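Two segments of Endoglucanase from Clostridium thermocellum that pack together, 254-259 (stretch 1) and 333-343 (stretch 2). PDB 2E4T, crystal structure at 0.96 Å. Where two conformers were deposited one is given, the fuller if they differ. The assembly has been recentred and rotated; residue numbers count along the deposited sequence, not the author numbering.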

# COMPACT_ATOMS: atom_id res chain seq x y z
N TYR A 254 -20.01 13.02 12.77
CA TYR A 254 -19.11 12.46 11.77
C TYR A 254 -19.70 11.15 11.24
O TYR A 254 -20.11 10.27 12.01
N ARG A 255 -19.67 11.00 9.92
CA ARG A 255 -20.21 9.84 9.27
C ARG A 255 -19.39 8.57 9.60
O ARG A 255 -19.94 7.45 9.60
N TRP A 256 -18.08 8.74 9.75
CA TRP A 256 -17.16 7.65 10.09
C TRP A 256 -15.89 8.25 10.66
O TRP A 256 -15.62 9.48 10.51
N PHE A 257 -15.09 7.40 11.29
CA PHE A 257 -13.83 7.80 11.89
C PHE A 257 -12.89 8.43 10.86
O PHE A 257 -12.16 9.38 11.22
N ILE A 258 -12.89 7.96 9.61
CA ILE A 258 -12.04 8.62 8.60
C ILE A 258 -12.25 10.12 8.58
O ILE A 258 -11.28 10.90 8.52
N ASP A 259 -13.53 10.57 8.63
CA ASP A 259 -13.79 12.03 8.59
C ASP A 259 -13.27 12.73 9.82
O ASP A 259 -12.75 13.86 9.74
N LYS A 333 -23.08 -0.44 2.30
CA LYS A 333 -23.21 0.12 0.96
C LYS A 333 -22.99 1.63 0.92
O LYS A 333 -22.54 2.16 -0.11
N ASP A 334 -23.32 2.34 2.00
CA ASP A 334 -23.14 3.77 2.03
C ASP A 334 -21.69 4.21 1.93
O ASP A 334 -21.42 5.38 1.67
N PHE A 335 -20.75 3.26 2.12
CA PHE A 335 -19.31 3.57 2.09
C PHE A 335 -18.60 2.96 0.88
O PHE A 335 -17.37 3.02 0.80
N LEU A 336 -19.39 2.37 -0.05
CA LEU A 336 -18.83 1.75 -1.26
C LEU A 336 -19.26 2.57 -2.47
O LEU A 336 -20.37 3.13 -2.49
N PRO A 337 -18.42 2.64 -3.52
CA PRO A 337 -17.12 1.99 -3.64
C PRO A 337 -16.10 2.68 -2.74
O PRO A 337 -16.20 3.89 -2.43
N ILE A 338 -15.10 1.93 -2.25
CA ILE A 338 -14.31 2.44 -1.13
C ILE A 338 -13.36 3.56 -1.52
O ILE A 338 -13.23 4.52 -0.75
N LEU A 339 -12.66 3.50 -2.67
CA LEU A 339 -11.72 4.57 -2.96
C LEU A 339 -12.44 5.91 -3.15
O LEU A 339 -11.99 6.91 -2.57
N PRO A 340 -13.53 5.99 -3.92
CA PRO A 340 -14.22 7.30 -4.02
C PRO A 340 -14.73 7.78 -2.68
O PRO A 340 -14.75 9.00 -2.44
N ASN A 341 -15.17 6.88 -1.80
CA ASN A 341 -15.61 7.32 -0.46
C ASN A 341 -14.44 7.93 0.33
O ASN A 341 -14.60 8.97 0.99
N LEU A 342 -13.27 7.26 0.31
CA LEU A 342 -12.11 7.81 1.01
C LEU A 342 -11.71 9.16 0.40
O LEU A 342 -11.39 10.13 1.11
N LEU A 343 -11.67 9.22 -0.95
CA LEU A 343 -11.24 10.44 -1.63
C LEU A 343 -12.26 11.60 -1.38
O LEU A 343 -11.84 12.76 -1.25

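Two residues of the first stretch, Arg255 and Trp256, provide most of its contact with the second, and both pack against Phe335. Arg255 points toward stretch 2 in an extended start (chi1 and chi2 both t), then turns at chi3 (p, 75°), which brings the guanidinium across the ring of Phe335. NH1 of Arg255 lies over one face of that ring, 3.5 Å from Phe335 CE1, leaving the guanidinium edge free for polar partners. NH1 forms a salt bridge with Asp334 OD2 (2.7 Å) and also donates to the backbone Asp334 O (2.9 Å). Asp334 leaves its backbone sideways, and its t rotamer carries the carboxylate to the arginine. NH2 of Arg255 donates to Asn341 OD1 at 2.9 Å, and also to water 1 (Arg255 NH2 to water O, 2.9 Å), which in turn donates to Asn341 O (3.3 Å to the water O). Asn341, m at chi1, is held at both ends of its amide: while OD1 accepts from the arginine, ND2 reaches back one helical turn to Pro337 O (2.9 Å).

Trp256, at the N-cap position, adopts chi1 p (57°), and its indole lies with one face against Phe335 and its edge toward the helix residues Ile338 and Asn341. Phe335, m at chi1, covers one indole face, with Trp256 CE3 3.4 Å from Phe335 CD1; the six-membered ring of Trp256 and the Phe335 ring are oblique, their planes at 37° and centroids 4.7 Å apart. CH2 of Trp256 meets Ile338 CD1 at 4.0 Å and Leu342 CD2 at 3.8 Å. Both aliphatic residues start sideways, but their rotamers (t,p for Ile338; m,t for Leu342) bring their ends nearer. Ile258 (m,m) extends this apolar patch, its CD1 lying 3.9 Å from Leu342 CD2. Within stretch 1, Trp256 NE1 makes a weak hydrogen bond to Asp259 OD1 (3.3 Å).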

# COMPACT_ATOMS: atom_id res chain seq x y z
CB TYR A 254 -17.74 12.17 12.36
CG TYR A 254 -16.98 13.42 12.72
CD1 TYR A 254 -16.33 14.18 11.74
CD2 TYR A 254 -16.90 13.87 14.03
CE1 TYR A 254 -15.58 15.29 12.07
CE2 TYR A 254 -16.20 14.99 14.38
CZ TYR A 254 -15.51 15.69 13.42
OH TYR A 254 -14.81 16.79 13.79
CB ARG A 255 -20.26 10.08 7.73
CG ARG A 255 -21.16 9.14 6.96
CD ARG A 255 -21.31 9.59 5.54
NE ARG A 255 -20.13 9.33 4.69
CZ ARG A 255 -19.98 8.38 3.78
NH1 ARG A 255 -20.92 7.44 3.60
NH2 ARG A 255 -18.90 8.39 3.01
CB TRP A 256 -16.87 6.69 8.94
CG TRP A 256 -16.32 7.22 7.66
CD1 TRP A 256 -16.29 8.52 7.17
CD2 TRP A 256 -15.79 6.40 6.60
NE1 TRP A 256 -15.79 8.54 5.88
CE2 TRP A 256 -15.47 7.26 5.52
CE3 TRP A 256 -15.58 5.02 6.47
CZ2 TRP A 256 -14.96 6.77 4.33
CZ3 TRP A 256 -15.08 4.54 5.29
CH2 TRP A 256 -14.77 5.41 4.23
CB PHE A 257 -13.16 6.63 12.64
CG PHE A 257 -11.84 7.03 13.19
CD1 PHE A 257 -11.74 7.78 14.35
CD2 PHE A 257 -10.67 6.66 12.52
CE1 PHE A 257 -10.50 8.23 14.81
CE2 PHE A 257 -9.43 7.10 12.98
CZ PHE A 257 -9.34 7.88 14.13
CB ILE A 258 -12.41 8.04 7.20
CG1 ILE A 258 -12.07 6.54 7.10
CG2 ILE A 258 -11.77 8.85 6.09
CD1 ILE A 258 -10.60 6.20 7.19
CB ASP A 259 -15.30 12.27 8.48
CG ASP A 259 -15.86 11.88 7.11
OD1 ASP A 259 -15.08 11.75 6.15
OD2 ASP A 259 -17.12 11.78 7.03
CB LYS A 333 -24.58 -0.20 0.36
CG LYS A 333 -24.74 -1.70 0.02
CD LYS A 333 -26.16 -1.95 -0.47
CE LYS A 333 -26.34 -3.41 -0.96
NZ LYS A 333 -26.22 -4.33 0.12
CB ASP A 334 -23.76 4.35 3.30
CG ASP A 334 -23.78 5.86 3.32
OD1 ASP A 334 -24.32 6.46 2.37
OD2 ASP A 334 -23.33 6.48 4.33
CB PHE A 335 -18.65 3.10 3.39
CG PHE A 335 -19.19 3.80 4.60
CD1 PHE A 335 -18.67 5.04 4.99
CD2 PHE A 335 -20.20 3.22 5.37
CE1 PHE A 335 -19.17 5.67 6.08
CE2 PHE A 335 -20.69 3.87 6.52
CZ PHE A 335 -20.17 5.09 6.86
CB LEU A 336 -19.32 0.33 -1.40
CG LEU A 336 -18.93 -0.59 -0.26
CD1 LEU A 336 -19.49 -2.01 -0.52
CD2 LEU A 336 -17.39 -0.62 -0.06
CB PRO A 337 -16.76 2.16 -5.11
CG PRO A 337 -17.53 3.42 -5.54
CD PRO A 337 -18.81 3.38 -4.74
CB ILE A 338 -13.61 1.28 -0.36
CG1 ILE A 338 -13.03 1.77 0.97
CG2 ILE A 338 -12.57 0.56 -1.18
CD1 ILE A 338 -14.07 2.23 1.99
CB LEU A 339 -10.78 4.27 -4.12
CG LEU A 339 -9.90 3.02 -3.94
CD1 LEU A 339 -9.05 2.82 -5.20
CD2 LEU A 339 -9.02 3.09 -2.69
CB PRO A 340 -15.36 6.99 -5.06
CG PRO A 340 -14.75 5.91 -5.93
CD PRO A 340 -14.07 5.01 -4.91
CB ASN A 341 -16.34 6.22 0.30
CG ASN A 341 -17.80 6.21 -0.07
OD1 ASN A 341 -18.60 6.87 0.60
ND2 ASN A 341 -18.18 5.54 -1.14
CB LEU A 342 -10.94 6.82 0.97
CG LEU A 342 -11.18 5.55 1.78
CD1 LEU A 342 -10.13 4.48 1.42
CD2 LEU A 342 -11.14 5.85 3.31
CB LEU A 343 -11.04 10.20 -3.11
CG LEU A 343 -9.85 9.28 -3.41
CD1 LEU A 343 -9.95 8.77 -4.84
CD2 LEU A 343 -8.51 9.98 -3.18
O HOH W 1 -17.13 10.58 2.33